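Long-range contact in protein involved in catabolism of external DNA (Legionella pneumophila subsp. pneumophila, PDB 2OO3), which probably methylates the N6 atom of one adenine in 23S rRNA, with S-adenosyl-L-methionine as the methyl donor: residues Y39-K52 with I90-Y104. Residues are numbered along the deposited sequence; the frame is centred on the assembly and turned at random.
Sequences YLETHSGRGIYDLK and INLNSTLSYYPGSPY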
ATOM      1  N   TYR A  39     -11.160  -4.721  -6.468  1.00  5.76           N
ATOM      2  CA  TYR A  39     -10.059  -4.006  -5.845  1.00  6.58           C
ATOM      3  C   TYR A  39     -10.666  -2.799  -5.134  1.00  5.96           C
ATOM      4  O   TYR A  39     -11.274  -1.947  -5.768  1.00  5.33           O
ATOM      5  CB  TYR A  39      -9.030  -3.566  -6.899  1.00  6.71           C
ATOM      6  CG  TYR A  39      -7.956  -2.675  -6.333  1.00  7.33           C
ATOM      7  CD1 TYR A  39      -6.866  -3.228  -5.623  1.00  9.84           C
ATOM      8  CD2 TYR A  39      -8.011  -1.287  -6.486  1.00  6.17           C
ATOM      9  CE1 TYR A  39      -5.872  -2.417  -5.088  1.00  8.29           C
ATOM     10  CE2 TYR A  39      -6.990  -0.451  -5.954  1.00  7.28           C
ATOM     11  CZ  TYR A  39      -5.946  -1.036  -5.257  1.00  9.00           C
ATOM     12  OH  TYR A  39      -4.932  -0.271  -4.723  1.00  9.77           O
ATOM     13  N   LEU A  40     -10.517  -2.761  -3.817  1.00  6.32           N
ATOM     14  CA  LEU A  40     -11.078  -1.672  -2.997  1.00  6.98           C
ATOM     15  C   LEU A  40      -9.988  -0.871  -2.274  1.00  7.49           C
ATOM     16  O   LEU A  40      -9.186  -1.454  -1.512  1.00  6.78           O
ATOM     17  CB  LEU A  40     -12.087  -2.256  -1.976  1.00  7.01           C
ATOM     18  CG  LEU A  40     -12.607  -1.326  -0.875  1.00  9.54           C
ATOM     19  CD1 LEU A  40     -13.409  -0.183  -1.503  1.00  7.94           C
ATOM     20  CD2 LEU A  40     -13.470  -2.126   0.042  1.00 10.51           C
ATOM     21  N   GLU A  41      -9.954   0.449  -2.507  1.00  6.93           N
ATOM     22  CA  GLU A  41      -9.125   1.337  -1.709  1.00  8.44           C
ATOM     23  C   GLU A  41      -9.964   2.192  -0.813  1.00  8.64           C
ATOM     24  O   GLU A  41     -10.887   2.865  -1.272  1.00  9.98           O
ATOM     25  CB  GLU A  41      -8.246   2.245  -2.567  1.00  8.97           C
ATOM     26  CG  GLU A  41      -7.038   1.575  -3.165  1.00 11.45           C
ATOM     27  CD  GLU A  41      -6.208   2.564  -3.984  1.00 13.84           C
ATOM     28  OE1 GLU A  41      -5.496   2.163  -4.929  1.00 10.89           O
ATOM     29  OE2 GLU A  41      -6.301   3.763  -3.671  1.00 17.67           O
ATOM     30  N   THR A  42      -9.623   2.203   0.475  1.00  8.22           N
ATOM     31  CA  THR A  42     -10.371   2.985   1.474  1.00  7.82           C
ATOM     32  C   THR A  42      -9.912   4.467   1.500  1.00  6.87           C
ATOM     33  O   THR A  42     -10.674   5.355   1.858  1.00  6.25           O
ATOM     34  CB  THR A  42     -10.176   2.356   2.900  1.00  8.26           C
ATOM     35  OG1 THR A  42      -8.779   2.100   3.099  1.00  8.37           O
ATOM     36  CG2 THR A  42     -10.896   0.996   3.052  1.00  9.48           C
ATOM     37  N   HIS A  43      -8.659   4.739   1.144  1.00  7.32           N
ATOM     38  CA  HIS A  43      -8.110   6.101   1.226  1.00  5.82           C
ATOM     39  C   HIS A  43      -7.304   6.342  -0.066  1.00  7.62           C
ATOM     40  O   HIS A  43      -6.049   6.223  -0.056  1.00  8.11           O
ATOM     41  CB  HIS A  43      -7.140   6.260   2.414  1.00  7.03           C
ATOM     42  CG  HIS A  43      -7.724   6.008   3.773  1.00  6.43           C
ATOM     43  ND1 HIS A  43      -7.955   4.742   4.264  1.00  9.21           N
ATOM     44  CD2 HIS A  43      -8.050   6.864   4.775  1.00  9.35           C
ATOM     45  CE1 HIS A  43      -8.432   4.826   5.501  1.00  9.86           C
ATOM     46  NE2 HIS A  43      -8.510   6.104   5.831  1.00 10.15           N
ATOM     47  N   SER A  44      -7.974   6.656  -1.174  1.00  6.27           N
ATOM     48  CA  SER A  44      -7.291   6.731  -2.469  1.00  8.24           C
ATOM     49  C   SER A  44      -6.430   7.975  -2.741  1.00  9.25           C
ATOM     50  O   SER A  44      -5.561   7.941  -3.617  1.00 11.18           O
ATOM     51  CB  SER A  44      -8.302   6.560  -3.605  1.00  7.34           C
ATOM     52  OG  SER A  44      -9.010   5.360  -3.411  1.00  8.52           O
ATOM     53  N   GLY A  45      -6.697   9.070  -2.038  1.00  9.24           N
ATOM     54  CA  GLY A  45      -5.996  10.327  -2.264  1.00  9.92           C
ATOM     55  C   GLY A  45      -6.266  10.895  -3.655  1.00 10.68           C
ATOM     56  O   GLY A  45      -7.297  10.624  -4.256  1.00 12.55           O
ATOM     57  N   ARG A  46      -5.346  11.676  -4.197  1.00 10.12           N
ATOM     58  CA  ARG A  46      -5.612  12.321  -5.483  1.00  9.71           C
ATOM     59  C   ARG A  46      -5.120  11.490  -6.666  1.00  9.74           C
ATOM     60  O   ARG A  46      -5.432  11.807  -7.815  1.00 11.06           O
ATOM     61  CB  ARG A  46      -5.021  13.725  -5.510  1.00 10.42           C
ATOM     62  CG  ARG A  46      -3.534  13.751  -5.354  1.00 10.35           C
ATOM     63  CD  ARG A  46      -2.968  15.160  -5.519  1.00 16.90           C
ATOM     64  NE  ARG A  46      -3.534  16.120  -4.571  1.00 23.19           N
ATOM     65  CZ  ARG A  46      -3.418  17.443  -4.695  1.00 27.44           C
ATOM     66  NH1 ARG A  46      -2.757  17.963  -5.737  1.00 27.16           N
ATOM     67  NH2 ARG A  46      -3.965  18.247  -3.789  1.00 27.11           N
ATOM     68  N   GLY A  47      -4.364  10.428  -6.405  1.00  9.70           N
ATOM     69  CA  GLY A  47      -4.032   9.444  -7.468  1.00  9.87           C
ATOM     70  C   GLY A  47      -2.695   9.639  -8.191  1.00  9.20           C
ATOM     71  O   GLY A  47      -2.089   8.686  -8.600  1.00  9.75           O
ATOM     72  N   ILE A  48      -2.295  10.881  -8.422  1.00 10.28           N
ATOM     73  CA  ILE A  48      -1.000  11.226  -9.011  1.00 10.79           C
ATOM     74  C   ILE A  48      -0.474  12.461  -8.260  1.00 10.03           C
ATOM     75  O   ILE A  48      -1.256  13.285  -7.774  1.00  9.19           O
ATOM     76  CB  ILE A  48      -1.055  11.489 -10.572  1.00 11.30           C
ATOM     77  CG1 ILE A  48      -1.857  12.762 -10.906  1.00 13.18           C
ATOM     78  CG2 ILE A  48      -1.653  10.280 -11.327  1.00 12.83           C
ATOM     79  CD1 ILE A  48      -1.996  13.081 -12.451  1.00 13.05           C
ATOM     80  N   TYR A  49       0.844  12.564  -8.151  1.00  9.06           N
ATOM     81  CA  TYR A  49       1.496  13.599  -7.327  1.00  9.21           C
ATOM     82  C   TYR A  49       2.545  14.311  -8.139  1.00 10.29           C
ATOM     83  O   TYR A  49       3.464  13.674  -8.687  1.00 10.51           O
ATOM     84  CB  TYR A  49       2.096  12.970  -6.039  1.00  8.49           C
ATOM     85  CG  TYR A  49       0.975  12.345  -5.241  1.00  7.27           C
ATOM     86  CD1 TYR A  49       0.250  13.107  -4.311  1.00  9.05           C
ATOM     87  CD2 TYR A  49       0.571  11.038  -5.475  1.00  5.18           C
ATOM     88  CE1 TYR A  49      -0.812  12.579  -3.616  1.00  7.44           C
ATOM     89  CE2 TYR A  49      -0.506  10.490  -4.781  1.00  4.54           C
ATOM     90  CZ  TYR A  49      -1.194  11.283  -3.853  1.00  8.05           C
ATOM     91  OH  TYR A  49      -2.273  10.777  -3.175  1.00  8.41           O
ATOM     92  N   ASP A  50       2.370  15.630  -8.257  1.00 11.25           N
ATOM     93  CA  ASP A  50       3.299  16.501  -8.933  1.00 11.83           C
ATOM     94  C   ASP A  50       4.381  16.832  -7.933  1.00 13.40           C
ATOM     95  O   ASP A  50       4.118  17.481  -6.921  1.00 13.91           O
ATOM     96  CB  ASP A  50       2.564  17.768  -9.361  1.00 13.25           C
ATOM     97  CG  ASP A  50       3.462  18.777 -10.111  1.00 14.60           C
ATOM     98  OD1 ASP A  50       4.699  18.608 -10.202  1.00 14.79           O
ATOM     99  OD2 ASP A  50       2.887  19.773 -10.611  1.00 20.22           O
ATOM    100  N   LEU A  51       5.592  16.353  -8.205  1.00 14.22           N
ATOM    101  CA  LEU A  51       6.730  16.554  -7.339  1.00 16.76           C
ATOM    102  C   LEU A  51       7.368  17.949  -7.503  1.00 20.02           C
ATOM    103  O   LEU A  51       8.254  18.324  -6.736  1.00 21.09           O
ATOM    104  CB  LEU A  51       7.782  15.484  -7.632  1.00 15.26           C
ATOM    105  CG  LEU A  51       7.370  14.024  -7.417  1.00 12.15           C
ATOM    106  CD1 LEU A  51       8.580  13.188  -7.752  1.00 10.90           C
ATOM    107  CD2 LEU A  51       6.848  13.725  -5.964  1.00  7.75           C
ATOM    108  N   LYS A  52       6.906  18.705  -8.490  1.00 23.60           N
ATOM    109  CA  LYS A  52       7.466  20.022  -8.788  1.00 27.55           C
ATOM    110  C   LYS A  52       6.559  21.192  -8.457  1.00 30.09           C
ATOM    111  O   LYS A  52       6.900  22.341  -8.763  1.00 31.13           O
ATOM    112  CB  LYS A  52       7.889  20.085 -10.249  1.00 26.81           C
ATOM    113  CG  LYS A  52       9.183  19.331 -10.474  1.00 29.10           C
ATOM    114  CD  LYS A  52       9.200  18.590 -11.795  1.00 33.28           C
ATOM    115  CE  LYS A  52       9.783  19.412 -12.929  1.00 35.42           C
ATOM    116  NZ  LYS A  52      10.266  18.533 -14.064  1.00 36.43           N
ATOM    117  N   ILE A  90       4.465   7.110 -16.050  1.00  8.77           N
ATOM    118  CA  ILE A  90       3.829   8.392 -15.693  1.00  8.42           C
ATOM    119  C   ILE A  90       4.735   9.614 -16.037  1.00  9.60           C
ATOM    120  O   ILE A  90       4.240  10.724 -16.292  1.00  9.06           O
ATOM    121  CB  ILE A  90       3.344   8.389 -14.188  1.00  7.91           C
ATOM    122  CG1 ILE A  90       2.334   9.524 -13.898  1.00  7.01           C
ATOM    123  CG2 ILE A  90       4.503   8.478 -13.240  1.00  6.34           C
ATOM    124  CD1 ILE A  90       1.600   9.327 -12.530  1.00  8.83           C
ATOM    125  N   ASN A  91       6.049   9.402 -16.040  1.00  9.24           N
ATOM    126  CA  ASN A  91       7.002  10.473 -16.227  1.00 10.45           C
ATOM    127  C   ASN A  91       7.419  10.617 -17.683  1.00 12.21           C
ATOM    128  O   ASN A  91       7.658   9.596 -18.341  1.00 11.64           O
ATOM    129  CB  ASN A  91       8.241  10.211 -15.380  1.00 10.35           C
ATOM    130  CG  ASN A  91       8.037  10.631 -13.971  1.00 11.03           C
ATOM    131  OD1 ASN A  91       7.953  11.819 -13.716  1.00  9.91           O
ATOM    132  ND2 ASN A  91       7.901   9.670 -13.044  1.00  6.66           N
ATOM    133  N   LEU A  92       7.549  11.856 -18.175  1.00 13.26           N
ATOM    134  CA  LEU A  92       7.813  12.053 -19.615  1.00 15.67           C
ATOM    135  C   LEU A  92       9.201  11.591 -20.021  1.00 18.45           C
ATOM    136  O   LEU A  92       9.407  11.048 -21.134  1.00 20.45           O
ATOM    137  CB  LEU A  92       7.614  13.519 -20.033  1.00 15.00           C
ATOM    138  CG  LEU A  92       6.181  14.042 -20.070  1.00 13.82           C
ATOM    139  CD1 LEU A  92       6.130  15.447 -20.735  1.00 12.62           C
ATOM    140  CD2 LEU A  92       5.202  13.049 -20.735  1.00 11.97           C
ATOM    141  N   ASN A  93      10.151  11.807 -19.130  1.00 20.34           N
ATOM    142  CA  ASN A  93      11.519  11.337 -19.366  1.00 22.97           C
ATOM    143  C   ASN A  93      12.123  10.710 -18.096  1.00 23.35           C
ATOM    144  O   ASN A  93      11.387  10.176 -17.249  1.00 22.69           O
ATOM    145  CB  ASN A  93      12.383  12.481 -19.910  1.00 22.88           C
ATOM    146  CG  ASN A  93      12.320  13.708 -19.059  1.00 24.46           C
ATOM    147  OD1 ASN A  93      11.997  13.646 -17.875  1.00 25.16           O
ATOM    148  ND2 ASN A  93      12.627  14.861 -19.664  1.00 28.20           N
ATOM    149  N   SER A  94      13.450  10.803 -17.955  1.00 23.99           N
ATOM    150  CA  SER A  94      14.165  10.096 -16.877  1.00 24.64           C
ATOM    151  C   SER A  94      14.255  10.930 -15.617  1.00 24.66           C
ATOM    152  O   SER A  94      14.719  10.450 -14.589  1.00 24.57           O
ATOM    153  CB  SER A  94      15.567   9.702 -17.327  1.00 24.84           C
ATOM    154  OG  SER A  94      16.281  10.867 -17.695  1.00 26.88           O
ATOM    155  N   THR A  95      13.823  12.187 -15.705  1.00 24.46           N
ATOM    156  CA  THR A  95      13.741  13.054 -14.533  1.00 24.28           C
ATOM    157  C   THR A  95      12.383  12.883 -13.843  1.00 22.51           C
ATOM    158  O   THR A  95      11.328  12.940 -14.482  1.00 21.90           O
ATOM    159  CB  THR A  95      13.973  14.563 -14.879  1.00 25.31           C
ATOM    160  OG1 THR A  95      14.860  14.673 -16.007  1.00 26.67           O
ATOM    161  CG2 THR A  95      14.597  15.261 -13.690  1.00 26.96           C
ATOM    162  N   LEU A  96      12.422  12.664 -12.536  1.00 21.15           N
ATOM    163  CA  LEU A  96      11.219  12.414 -11.777  1.00 19.41           C
ATOM    164  C   LEU A  96      10.414  13.697 -11.585  1.00 18.29           C
ATOM    165  O   LEU A  96      10.834  14.609 -10.858  1.00 19.13           O
ATOM    166  CB  LEU A  96      11.624  11.824 -10.436  1.00 19.87           C
ATOM    167  CG  LEU A  96      10.890  10.648  -9.833  1.00 20.95           C
ATOM    168  CD1 LEU A  96      10.698   9.496 -10.835  1.00 19.24           C
ATOM    169  CD2 LEU A  96      11.673  10.184  -8.599  1.00 19.95           C
ATOM    170  N   SER A  97       9.266  13.779 -12.246  1.00 15.51           N
ATOM    171  CA  SER A  97       8.411  14.946 -12.155  1.00 14.40           C
ATOM    172  C   SER A  97       7.133  14.600 -11.418  1.00 12.32           C
ATOM    173  O   SER A  97       6.595  15.452 -10.719  1.00 10.16           O
ATOM    174  CB  SER A  97       8.018  15.469 -13.548  1.00 15.46           C
ATOM    175  OG  SER A  97       9.157  15.989 -14.229  1.00 18.46           O
ATOM    176  N   TYR A  98       6.672  13.355 -11.619  1.00 10.48           N
ATOM    177  CA  TYR A  98       5.435  12.830 -11.039  1.00  9.73           C
ATOM    178  C   TYR A  98       5.691  11.538 -10.293  1.00  9.14           C
ATOM    179  O   TYR A  98       6.496  10.690 -10.731  1.00  9.50           O
ATOM    180  CB  TYR A  98       4.365  12.603 -12.127  1.00 10.46           C
ATOM    181  CG  TYR A  98       3.450  13.807 -12.269  1.00 12.28           C
ATOM    182  CD1 TYR A  98       2.167  13.801 -11.722  1.00 12.52           C
ATOM    183  CD2 TYR A  98       3.907  14.987 -12.888  1.00 14.07           C
ATOM    184  CE1 TYR A  98       1.324  14.957 -11.838  1.00 13.13           C
ATOM    185  CE2 TYR A  98       3.083  16.133 -12.997  1.00 14.60           C
ATOM    186  CZ  TYR A  98       1.813  16.100 -12.473  1.00 13.97           C
ATOM    187  OH  TYR A  98       1.013  17.233 -12.571  1.00 17.80           O
ATOM    188  N   TYR A  99       5.008  11.379  -9.172  1.00  7.66           N
ATOM    189  CA  TYR A  99       4.943  10.077  -8.512  1.00  6.26           C
ATOM    190  C   TYR A  99       3.484   9.555  -8.524  1.00  6.42           C
ATOM    191  O   TYR A  99       2.568  10.307  -8.176  1.00  5.89           O
ATOM    192  CB  TYR A  99       5.486  10.189  -7.059  1.00  5.76           C
ATOM    193  CG  TYR A  99       5.580   8.841  -6.363  1.00  5.31           C
ATOM    194  CD1 TYR A  99       6.610   7.965  -6.665  1.00  4.67           C
ATOM    195  CD2 TYR A  99       4.609   8.435  -5.449  1.00  4.78           C
ATOM    196  CE1 TYR A  99       6.700   6.731  -6.042  1.00  5.58           C
ATOM    197  CE2 TYR A  99       4.667   7.181  -4.842  1.00  4.84           C
ATOM    198  CZ  TYR A  99       5.738   6.349  -5.141  1.00  5.14           C
ATOM    199  OH  TYR A  99       5.808   5.107  -4.598  1.00  5.31           O
ATOM    200  N   PRO A 100       3.268   8.275  -8.916  1.00  5.47           N
ATOM    201  CA  PRO A 100       1.897   7.753  -8.937  1.00  5.73           C
ATOM    202  C   PRO A 100       1.373   7.406  -7.550  1.00  6.12           C
ATOM    203  O   PRO A 100       2.145   7.012  -6.660  1.00  6.80           O
ATOM    204  CB  PRO A 100       1.998   6.489  -9.805  1.00  5.14           C
ATOM    205  CG  PRO A 100       3.435   6.258 -10.094  1.00  7.17           C
ATOM    206  CD  PRO A 100       4.258   7.268  -9.330  1.00  6.20           C
ATOM    207  N   GLY A 101       0.075   7.571  -7.350  1.00  6.35           N
ATOM    208  CA  GLY A 101      -0.535   7.099  -6.114  1.00  6.36           C
ATOM    209  C   GLY A 101      -0.943   5.659  -6.338  1.00  5.80           C
ATOM    210  O   GLY A 101      -0.890   5.180  -7.473  1.00  6.05           O
ATOM    211  N   SER A 102      -1.367   4.971  -5.279  1.00  5.24           N
ATOM    212  CA  SER A 102      -1.789   3.587  -5.369  1.00  7.61           C
ATOM    213  C   SER A 102      -2.845   3.316  -6.459  1.00  6.96           C
ATOM    214  O   SER A 102      -2.743   2.302  -7.180  1.00  7.11           O
ATOM    215  CB  SER A 102      -2.198   3.038  -3.978  1.00  7.49           C
ATOM    216  OG  SER A 102      -3.369   3.685  -3.529  1.00 14.86           O
ATOM    217  N   PRO A 103      -3.823   4.220  -6.648  1.00  7.51           N
ATOM    218  CA  PRO A 103      -4.774   3.928  -7.750  1.00  6.98           C
ATOM    219  C   PRO A 103      -4.112   3.847  -9.144  1.00  6.67           C
ATOM    220  O   PRO A 103      -4.530   3.038  -9.945  1.00  6.89           O
ATOM    221  CB  PRO A 103      -5.722   5.151  -7.719  1.00  7.47           C
ATOM    222  CG  PRO A 103      -5.651   5.643  -6.342  1.00  8.94           C
ATOM    223  CD  PRO A 103      -4.187   5.493  -5.976  1.00  7.15           C
ATOM    224  N   TYR A 104      -3.089   4.670  -9.396  1.00  6.22           N
ATOM    225  CA  TYR A 104      -2.353   4.645 -10.663  1.00  6.10           C
ATOM    226  C   TYR A 104      -1.585   3.331 -10.839  1.00  6.16           C
ATOM    227  O   TYR A 104      -1.571   2.759 -11.937  1.00  6.49           O
ATOM    228  CB  TYR A 104      -1.425   5.875 -10.769  1.00  5.88           C
ATOM    229  CG  TYR A 104      -0.963   6.155 -12.179  1.00  7.15           C
ATOM    230  CD1 TYR A 104      -1.638   7.084 -12.983  1.00  8.66           C
ATOM    231  CD2 TYR A 104       0.165   5.528 -12.701  1.00  3.79           C
ATOM    232  CE1 TYR A 104      -1.241   7.332 -14.312  1.00  9.08           C
ATOM    233  CE2 TYR A 104       0.606   5.808 -14.027  1.00  6.57           C
ATOM    234  CZ  TYR A 104      -0.117   6.698 -14.811  1.00  7.75           C
ATOM    235  OH  TYR A 104       0.292   6.972 -16.093  1.00  7.99           O
TER
HETATM  236  O   HOH W   1      -4.839   3.850  -1.284  1.00 17.96           O
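Glu-41 and Ser-102 meet at the buried end of this contact, which becomes more solvent-exposed toward Lys-52 although the ribbon between is also tightly packed. The extended glutamate chain carries its carboxylate to the first turn of helix 102-109, where Ser-102 OG lies 2.9 Å from Glu-41 OE2 and 3.0 Å from OE1, and OE2 comes to 3.3 Å from Pro-103 CG. The hydroxyl of Tyr-39 donates to Glu-41 OE1 (2.5 Å between the oxygens) on the anti side of the carboxylate, which probably helps to fix its rotation. A water links Ser-102 OG to the carbonyl oxygen of His-43. Glu-41 ends a central strand of the Rossmann-like methyltransferase sheet, and His-43 and Ser-102 are both predicted to bind S-adenosyl-L-methionine, so the contact brings two parts of the probable cofactor site together. Beyond it, strands 48-50 and 98-100 form a separate antiparallel ribbon: Tyr-49 and Tyr-99 exchange both backbone bonds, and Gly-101 N to Gly-47 O and Leu-51 N to Ser-97 O extend the ladder at its two ends. The Tyr-49 ring turns its edge to Gly-101 CA, while the Tyr-99 hydroxyl is hydrogen-bonded to Tyr-83 and to His-20, also predicted to bind the cofactor. Leu-51 packs CD1 on Leu-96 CG (4.0 Å) and CD2 on Tyr-99 CB (3.9 Å). On the other face, Ile-48 CG2 touches both Ile-90 CD1 and Tyr-104 CD1. Next along, Asp-50 CA lies 3.8 Å from the Tyr-98 ring centroid, a CH-pi contact over the face. At the solvent end the exposed Lys-52 folds back until NZ donates to Ser-97 OG at 2.8 Å.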